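PDB 1O9G: 23S rRNA (guanine(2535)-N(1))-methyltransferase from Streptomyces viridochromogenes, which methylates N1 of guanine-2535 in 23S ribosomal RNA using S-adenosyl-L-methionine, and thereby confers resistance to the orthosomycin antibiotic avilamycin. Local coordinates for residues 71-85 with 138-152. The protein carries 3 engineered substitutions. Residues are numbered along the deposited sequence; the frame is centred on the assembly and turned at random.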
ATOM      1  N   LEU A  71       3.137   7.861   4.544  1.00 12.43           N
ATOM      2  CA  LEU A  71       3.123   9.271   4.900  1.00 13.56           C
ATOM      3  C   LEU A  71       1.873   9.625   5.699  1.00 15.03           C
ATOM      4  O   LEU A  71       1.938  10.205   6.769  1.00 15.91           O
ATOM      5  CB  LEU A  71       3.274  10.171   3.664  1.00 13.73           C
ATOM      6  CG  LEU A  71       4.606  10.057   2.911  1.00 13.91           C
ATOM      7  CD1 LEU A  71       4.550  10.819   1.600  1.00 14.58           C
ATOM      8  CD2 LEU A  71       5.743  10.513   3.784  1.00 14.26           C
ATOM      9  N   LEU A  72       0.726   9.238   5.179  1.00 15.31           N
ATOM     10  CA  LEU A  72      -0.536   9.637   5.790  1.00 16.55           C
ATOM     11  C   LEU A  72      -0.676   9.057   7.196  1.00 15.97           C
ATOM     12  O   LEU A  72      -1.146   9.755   8.108  1.00 17.86           O
ATOM     13  CB  LEU A  72      -1.713   9.255   4.886  1.00 17.16           C
ATOM     14  CG  LEU A  72      -3.083   9.768   5.271  1.00 20.65           C
ATOM     15  CD1 LEU A  72      -3.096  11.268   5.363  1.00 21.62           C
ATOM     16  CD2 LEU A  72      -4.088   9.303   4.258  1.00 22.77           C
ATOM     17  N   HIS A  73      -0.215   7.829   7.390  1.00 15.44           N
ATOM     18  CA  HIS A  73      -0.371   7.102   8.639  1.00 15.46           C
ATOM     19  C   HIS A  73       0.944   6.862   9.382  1.00 14.65           C
ATOM     20  O   HIS A  73       1.080   5.908  10.152  1.00 15.01           O
ATOM     21  CB  HIS A  73      -1.125   5.793   8.395  1.00 15.31           C
ATOM     22  CG  HIS A  73      -2.559   6.008   8.058  1.00 18.74           C
ATOM     23  ND1 HIS A  73      -3.494   6.330   9.008  1.00 21.06           N
ATOM     24  CD2 HIS A  73      -3.210   6.014   6.871  1.00 20.24           C
ATOM     25  CE1 HIS A  73      -4.665   6.509   8.421  1.00 24.17           C
ATOM     26  NE2 HIS A  73      -4.516   6.317   7.123  1.00 25.13           N
ATOM     27  N   ARG A  74       1.905   7.741   9.155  1.00 15.65           N
ATOM     28  CA  ARG A  74       3.214   7.652   9.777  1.00 15.01           C
ATOM     29  C   ARG A  74       3.142   7.423  11.273  1.00 16.37           C
ATOM     30  O   ARG A  74       3.894   6.602  11.791  1.00 16.82           O
ATOM     31  CB  ARG A  74       4.007   8.900   9.485  1.00 16.55           C
ATOM     32  CG  ARG A  74       5.350   9.033  10.171  1.00 18.58           C
ATOM     33  CD  ARG A  74       6.296   7.980   9.654  1.00 15.27           C
ATOM     34  NE  ARG A  74       7.546   7.858  10.399  1.00 20.41           N
ATOM     35  CZ  ARG A  74       7.737   7.062  11.454  1.00 17.39           C
ATOM     36  NH1 ARG A  74       6.747   6.356  11.988  1.00 18.29           N
ATOM     37  NH2 ARG A  74       8.946   6.933  11.895  1.00 20.33           N
ATOM     38  N   ARG A  75       2.256   8.119  11.968  1.00 19.37           N
ATOM     39  CA  ARG A  75       2.191   7.997  13.418  1.00 21.99           C
ATOM     40  C   ARG A  75       1.813   6.571  13.884  1.00 20.82           C
ATOM     41  O   ARG A  75       2.096   6.194  15.027  1.00 24.22           O
ATOM     42  CB  ARG A  75       1.198   9.007  13.997  1.00 26.80           C
ATOM     43  CG  ARG A  75      -0.242   8.733  13.579  1.00 31.21           C
ATOM     44  CD  ARG A  75      -1.280   9.357  14.449  1.00 40.28           C
ATOM     45  NE  ARG A  75      -0.926  10.730  14.787  1.00 47.56           N
ATOM     46  CZ  ARG A  75      -0.962  11.755  13.938  1.00 49.58           C
ATOM     47  NH1 ARG A  75      -1.345  11.592  12.668  1.00 46.56           N
ATOM     48  NH2 ARG A  75      -0.609  12.960  14.366  1.00 53.21           N
ATOM     49  N   SER A  76       1.104   5.834  13.039  1.00 18.96           N
ATOM     50  CA  SER A  76       0.650   4.484  13.369  1.00 19.61           C
ATOM     51  C   SER A  76       1.606   3.387  12.911  1.00 17.80           C
ATOM     52  O   SER A  76       1.317   2.204  13.123  1.00 20.64           O
ATOM     53  CB  SER A  76      -0.712   4.218  12.736  1.00 20.39           C
ATOM     54  OG  SER A  76      -1.671   5.165  13.157  1.00 26.67           O
ATOM     55  N   LEU A  77       2.727   3.747  12.311  1.00 15.17           N
ATOM     56  CA  LEU A  77       3.588   2.785  11.635  1.00 14.68           C
ATOM     57  C   LEU A  77       4.981   2.694  12.235  1.00 15.32           C
ATOM     58  O   LEU A  77       5.584   3.721  12.562  1.00 17.07           O
ATOM     59  CB  LEU A  77       3.701   3.130  10.163  1.00 13.09           C
ATOM     60  CG  LEU A  77       2.453   2.964   9.308  1.00 14.43           C
ATOM     61  CD1 LEU A  77       2.635   3.669   7.963  1.00 14.00           C
ATOM     62  CD2 LEU A  77       2.115   1.527   9.133  1.00 16.16           C
ATOM     63  N   ARG A  78       5.463   1.462  12.383  1.00 15.38           N
ATOM     64  CA  ARG A  78       6.830   1.133  12.780  1.00 17.12           C
ATOM     65  C   ARG A  78       7.731   1.127  11.539  1.00 15.47           C
ATOM     66  O   ARG A  78       8.865   1.566  11.590  1.00 16.85           O
ATOM     67  CB  ARG A  78       6.856  -0.274  13.432  1.00 20.49           C
ATOM     68  CG  ARG A  78       8.250  -0.781  13.767  1.00 26.64           C
ATOM     69  CD  ARG A  78       8.286  -2.124  14.444  1.00 35.18           C
ATOM     70  NE  ARG A  78       7.781  -2.047  15.810  1.00 42.44           N
ATOM     71  CZ  ARG A  78       8.463  -1.553  16.853  1.00 46.98           C
ATOM     72  NH1 ARG A  78       9.700  -1.066  16.703  1.00 47.28           N
ATOM     73  NH2 ARG A  78       7.899  -1.541  18.058  1.00 50.91           N
ATOM     74  N   GLN A  79       7.253   0.524  10.457  1.00 13.73           N
ATOM     75  CA  GLN A  79       8.050   0.285   9.254  1.00 13.81           C
ATOM     76  C   GLN A  79       7.118  -0.201   8.162  1.00 11.92           C
ATOM     77  O   GLN A  79       6.039  -0.738   8.463  1.00 12.04           O
ATOM     78  CB  GLN A  79       9.132  -0.765   9.472  1.00 18.28           C
ATOM     79  CG  GLN A  79       8.578  -2.110   9.700  1.00 19.88           C
ATOM     80  CD  GLN A  79       9.611  -3.173   9.952  1.00 28.69           C
ATOM     81  OE1 GLN A  79      10.378  -3.523   9.044  1.00 30.94           O
ATOM     82  NE2 GLN A  79       9.620  -3.721  11.178  1.00 34.47           N
ATOM     83  N   VAL A  80       7.542  -0.045   6.926  1.00 11.79           N
ATOM     84  CA  VAL A  80       6.849  -0.612   5.792  1.00 10.31           C
ATOM     85  C   VAL A  80       7.804  -1.489   4.986  1.00  9.97           C
ATOM     86  O   VAL A  80       9.014  -1.278   4.945  1.00 12.53           O
ATOM     87  CB  VAL A  80       6.194   0.482   4.897  1.00 11.48           C
ATOM     88  CG1 VAL A  80       5.187   1.278   5.681  1.00 13.44           C
ATOM     89  CG2 VAL A  80       7.201   1.420   4.314  1.00 14.65           C
ATOM     90  N   ILE A  81       7.181  -2.483   4.341  1.00  9.97           N
ATOM     91  CA  ILE A  81       7.878  -3.433   3.500  1.00  9.83           C
ATOM     92  C   ILE A  81       7.166  -3.507   2.166  1.00 10.12           C
ATOM     93  O   ILE A  81       5.961  -3.685   2.129  1.00 11.11           O
ATOM     94  CB  ILE A  81       7.908  -4.828   4.159  1.00 11.08           C
ATOM     95  CG1 ILE A  81       8.538  -4.716   5.563  1.00 13.96           C
ATOM     96  CG2 ILE A  81       8.648  -5.799   3.273  1.00 13.48           C
ATOM     97  CD1 ILE A  81       8.460  -5.960   6.421  1.00 18.88           C
ATOM     98  N   ALA A  82       7.944  -3.411   1.092  1.00 11.40           N
ATOM     99  CA  ALA A  82       7.414  -3.530  -0.265  1.00 11.24           C
ATOM    100  C   ALA A  82       8.086  -4.699  -0.974  1.00 11.51           C
ATOM    101  O   ALA A  82       9.294  -4.898  -0.892  1.00 12.78           O
ATOM    102  CB  ALA A  82       7.658  -2.306  -1.035  1.00 11.55           C
ATOM    103  N   SER A  83       7.287  -5.434  -1.713  1.00 11.33           N
ATOM    104  CA  SER A  83       7.851  -6.408  -2.623  1.00 12.03           C
ATOM    105  C   SER A  83       6.916  -6.648  -3.803  1.00 12.40           C
ATOM    106  O   SER A  83       5.709  -6.343  -3.736  1.00 14.00           O
ATOM    107  CB  SER A  83       8.207  -7.706  -1.887  1.00 13.90           C
ATOM    108  OG  SER A  83       7.088  -8.338  -1.291  1.00 14.13           O
ATOM    109  N   ASP A  84       7.486  -7.132  -4.893  1.00 12.90           N
ATOM    110  CA  ASP A  84       6.748  -7.477  -6.108  1.00 15.34           C
ATOM    111  C   ASP A  84       7.642  -8.346  -6.988  1.00 18.54           C
ATOM    112  O   ASP A  84       8.828  -8.457  -6.750  1.00 17.55           O
ATOM    113  CB  ASP A  84       6.302  -6.233  -6.867  1.00 15.84           C
ATOM    114  CG  ASP A  84       4.995  -6.424  -7.631  1.00 18.48           C
ATOM    115  OD1 ASP A  84       4.739  -7.551  -8.098  1.00 22.89           O
ATOM    116  OD2 ASP A  84       4.190  -5.505  -7.837  1.00 20.91           O
ATOM    117  N   VAL A  85       7.073  -8.948  -8.027  1.00 23.94           N
ATOM    118  CA  VAL A  85       7.765  -9.980  -8.777  1.00 29.61           C
ATOM    119  C   VAL A  85       8.669  -9.479  -9.874  1.00 32.76           C
ATOM    120  O   VAL A  85       9.625 -10.178 -10.205  1.00 36.93           O
ATOM    121  CB  VAL A  85       6.781 -11.010  -9.402  1.00 32.80           C
ATOM    122  CG1 VAL A  85       5.912 -11.625  -8.353  1.00 35.01           C
ATOM    123  CG2 VAL A  85       5.918 -10.406 -10.502  1.00 36.00           C
ATOM    124  N   LEU A 138       5.962  14.660   8.122  1.00 15.91           N
ATOM    125  CA  LEU A 138       6.730  13.458   8.359  1.00 15.16           C
ATOM    126  C   LEU A 138       7.668  13.647   9.554  1.00 15.56           C
ATOM    127  O   LEU A 138       7.762  12.790  10.434  1.00 16.13           O
ATOM    128  CB  LEU A 138       7.510  13.037   7.109  1.00 14.86           C
ATOM    129  CG  LEU A 138       8.464  11.835   7.197  1.00 14.67           C
ATOM    130  CD1 LEU A 138       7.660  10.576   7.455  1.00 14.18           C
ATOM    131  CD2 LEU A 138       9.258  11.690   5.942  1.00 16.44           C
ATOM    132  N   THR A 139       8.363  14.770   9.589  1.00 16.04           N
ATOM    133  CA  THR A 139       9.295  15.105  10.649  1.00 17.74           C
ATOM    134  C   THR A 139       8.581  15.136  12.002  1.00 18.48           C
ATOM    135  O   THR A 139       9.087  14.584  12.980  1.00 18.81           O
ATOM    136  CB  THR A 139       9.930  16.472  10.318  1.00 19.89           C
ATOM    137  OG1 THR A 139      10.711  16.334   9.121  1.00 21.95           O
ATOM    138  CG2 THR A 139      10.894  16.933  11.391  1.00 21.89           C
ATOM    139  N   ALA A 140       7.417  15.779  12.062  1.00 19.48           N
ATOM    140  CA  ALA A 140       6.674  15.915  13.309  1.00 19.84           C
ATOM    141  C   ALA A 140       5.988  14.616  13.767  1.00 18.40           C
ATOM    142  O   ALA A 140       5.773  14.428  14.943  1.00 19.34           O
ATOM    143  CB  ALA A 140       5.668  17.057  13.218  1.00 22.45           C
ATOM    144  N   GLU A 141       5.692  13.725  12.836  1.00 19.51           N
ATOM    145  CA  GLU A 141       4.891  12.525  13.111  1.00 20.03           C
ATOM    146  C   GLU A 141       5.727  11.261  13.327  1.00 20.27           C
ATOM    147  O   GLU A 141       5.169  10.171  13.462  1.00 20.58           O
ATOM    148  CB  GLU A 141       3.838  12.341  11.994  1.00 19.40           C
ATOM    149  CG  GLU A 141       2.797  13.452  12.006  1.00 20.89           C
ATOM    150  CD  GLU A 141       1.890  13.539  10.781  1.00 19.77           C
ATOM    151  OE1 GLU A 141       1.882  12.616   9.950  1.00 21.46           O
ATOM    152  OE2 GLU A 141       1.207  14.587  10.674  1.00 24.68           O
ATOM    153  N   GLY A 142       7.046  11.414  13.429  1.00 19.49           N
ATOM    154  CA  GLY A 142       7.944  10.317  13.740  1.00 20.47           C
ATOM    155  C   GLY A 142       9.297  10.364  13.050  1.00 19.54           C
ATOM    156  O   GLY A 142      10.173   9.567  13.416  1.00 21.77           O
ATOM    157  N   GLY A 143       9.476  11.249  12.061  1.00 18.35           N
ATOM    158  CA  GLY A 143      10.685  11.265  11.258  1.00 17.85           C
ATOM    159  C   GLY A 143      10.663  10.168  10.191  1.00 15.72           C
ATOM    160  O   GLY A 143       9.609   9.606   9.880  1.00 15.33           O
ATOM    161  N   ALA A 144      11.832   9.844   9.658  1.00 16.01           N
ATOM    162  CA  ALA A 144      11.926   8.875   8.586  1.00 14.94           C
ATOM    163  C   ALA A 144      11.229   7.572   8.992  1.00 13.50           C
ATOM    164  O   ALA A 144      11.378   7.104  10.115  1.00 14.36           O
ATOM    165  CB  ALA A 144      13.355   8.588   8.214  1.00 15.96           C
ATOM    166  N   LEU A 145      10.509   6.995   8.044  1.00 12.72           N
ATOM    167  CA  LEU A 145       9.824   5.755   8.236  1.00 12.58           C
ATOM    168  C   LEU A 145      10.671   4.620   7.658  1.00 11.52           C
ATOM    169  O   LEU A 145      10.872   4.564   6.433  1.00 13.33           O
ATOM    170  CB  LEU A 145       8.469   5.784   7.543  1.00 11.87           C
ATOM    171  CG  LEU A 145       7.644   4.509   7.665  1.00 13.16           C
ATOM    172  CD1 LEU A 145       7.368   4.095   9.081  1.00 13.31           C
ATOM    173  CD2 LEU A 145       6.322   4.676   6.897  1.00 13.01           C
ATOM    174  N   PRO A 146      11.186   3.715   8.503  1.00 12.89           N
ATOM    175  CA  PRO A 146      11.981   2.599   7.999  1.00 12.63           C
ATOM    176  C   PRO A 146      11.203   1.819   6.931  1.00 11.65           C
ATOM    177  O   PRO A 146      10.015   1.583   7.072  1.00 11.91           O
ATOM    178  CB  PRO A 146      12.248   1.764   9.242  1.00 12.98           C
ATOM    179  CG  PRO A 146      12.229   2.728  10.356  1.00 13.92           C
ATOM    180  CD  PRO A 146      11.128   3.696   9.976  1.00 12.39           C
ATOM    181  N   CYS A 147      11.895   1.513   5.843  1.00 11.55           N
ATOM    182  CA  CYS A 147      11.289   0.845   4.703  1.00 11.94           C
ATOM    183  C   CYS A 147      12.314  -0.064   4.036  1.00 12.49           C
ATOM    184  O   CYS A 147      13.513   0.167   4.090  1.00 15.82           O
ATOM    185  CB  CYS A 147      10.701   1.852   3.708  1.00 13.08           C
ATOM    186  SG  CYS A 147      11.910   2.941   2.943  1.00 17.55           S
ATOM    187  N   ALA A 148      11.811  -1.103   3.410  1.00 13.32           N
ATOM    188  CA  ALA A 148      12.638  -2.057   2.688  1.00 13.83           C
ATOM    189  C   ALA A 148      11.829  -2.424   1.431  1.00 13.41           C
ATOM    190  O   ALA A 148      10.596  -2.437   1.419  1.00 13.76           O
ATOM    191  CB  ALA A 148      12.860  -3.236   3.522  1.00 15.46           C
ATOM    192  N   ILE A 149      12.550  -2.679   0.354  1.00 13.55           N
ATOM    193  CA  ILE A 149      11.963  -3.127  -0.893  1.00 13.54           C
ATOM    194  C   ILE A 149      12.855  -4.183  -1.528  1.00 15.21           C
ATOM    195  O   ILE A 149      14.049  -3.983  -1.659  1.00 16.80           O
ATOM    196  CB  ILE A 149      11.672  -1.930  -1.840  1.00 13.43           C
ATOM    197  CG1 ILE A 149      11.117  -2.383  -3.183  1.00 17.14           C
ATOM    198  CG2 ILE A 149      12.907  -1.054  -2.088  1.00 16.01           C
ATOM    199  CD1 ILE A 149      10.462  -1.249  -3.955  1.00 17.78           C
ATOM    200  N   ARG A 150      12.251  -5.304  -1.928  1.00 15.61           N
ATOM    201  CA  ARG A 150      12.973  -6.424  -2.568  1.00 18.23           C
ATOM    202  C   ARG A 150      12.053  -7.055  -3.636  1.00 17.99           C
ATOM    203  O   ARG A 150      10.841  -6.928  -3.598  1.00 16.00           O
ATOM    204  CB  ARG A 150      13.370  -7.542  -1.559  1.00 17.91           C
ATOM    205  CG  ARG A 150      14.498  -7.233  -0.576  1.00 21.66           C
ATOM    206  CD  ARG A 150      14.955  -8.438   0.217  1.00 25.08           C
ATOM    207  NE  ARG A 150      16.076  -8.147   1.152  1.00 25.14           N
ATOM    208  CZ  ARG A 150      15.993  -7.394   2.245  1.00 25.19           C
ATOM    209  NH1 ARG A 150      14.877  -6.791   2.627  1.00 20.42           N
ATOM    210  NH2 ARG A 150      17.076  -7.253   2.978  1.00 27.92           N
ATOM    211  N   THR A 151      12.657  -7.746  -4.588  1.00 19.73           N
ATOM    212  CA  THR A 151      11.931  -8.609  -5.521  1.00 21.14           C
ATOM    213  C   THR A 151      11.565  -9.926  -4.863  1.00 22.51           C
ATOM    214  O   THR A 151      12.417 -10.586  -4.272  1.00 27.14           O
ATOM    215  CB  THR A 151      12.803  -8.908  -6.725  1.00 23.79           C
ATOM    216  OG1 THR A 151      13.241  -7.678  -7.309  1.00 28.64           O
ATOM    217  CG2 THR A 151      12.003  -9.586  -7.795  1.00 25.41           C
ATOM    218  N   ALA A 152      10.307 -10.305  -4.962  1.00 21.61           N
ATOM    219  CA  ALA A 152       9.822 -11.618  -4.518  1.00 22.95           C
ATOM    220  C   ALA A 152       8.444 -11.960  -5.090  1.00 23.79           C
ATOM    221  O   ALA A 152       7.556 -11.118  -5.174  1.00 22.86           O
ATOM    222  CB  ALA A 152       9.788 -11.682  -3.019  1.00 23.17           C
TER
HETATM  223  O   HOH W   1       3.742  11.944   7.851  1.00 15.98           O
HETATM  224  O   HOH W   2       0.101  12.627   7.861  1.00 21.36           O
HETATM  225  O   HOH W   3       0.419  10.308  10.618  1.00 22.28           O
HETATM  226  O   HOH W   4      11.788  -6.030   1.229  1.00 25.66           O
HETATM  227  O   HOH W   5       6.070 -10.074  -2.961  1.00 16.41           O
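Arg74 reaches across to the loop 141-146 and shows how one buried arginine can grip a loop through that loop's backbone carbonyls. Its chain leaves opposite the backbone N (chi1 174°) and then bends at chi2 (66°), which takes CD past Leu138 CD1, and NE gives Gly143 O a nearly straight bond of 2.8 Å in the guanidinium plane. NH2 meets Ala144 O at 3.0 Å from above the carbonyl plane, and adds a weak second bond to Gly143 O. The flat group is sandwiched, with Leu145 CD1 over one face and Gly142 CA over the other, both offset toward the rim.

Leu145 slides past Arg74 in the opposite direction and divides its work between its two methyls. While CD1 rests over the rim of the guanidinium and touches Leu77 CB, CD2 packs on Val80 CG1 at 3.8 Å, the two side chains crossing at about a right angle. Nearby, Glu141 reaches the end of helix 64-72 through water: one water gives its protons to both Glu141 OE1 (2.9 Å) and Leu71 O, and another joins OE1 to Leu72 O while accepting from Arg75 N.

Beyond Pro146 the chains become neighbouring parallel strands, 12° apart. Val80 N binds Pro146 O at 3.0 Å and Ala82 N binds Ala148 O at 2.8 Å, with return bonds from Ala148 N and Arg150 N. On one face Val80 CG2 meets Cys147 CB at 3.6 Å, and farther along Ala82 CB faces Ile149 CG1.

In this Rossmann-like methyltransferase, strand 147-151 is outermost in the sheet; the chain reaches it from 77-84 by a right-handed crossover through three helices, and 53-57 flanks 77-84 on the other side. Helix 87-98 packs on Ile149 and Asp84, whereas helix 160-164 meets Ile81 and Ser83 on the opposite face.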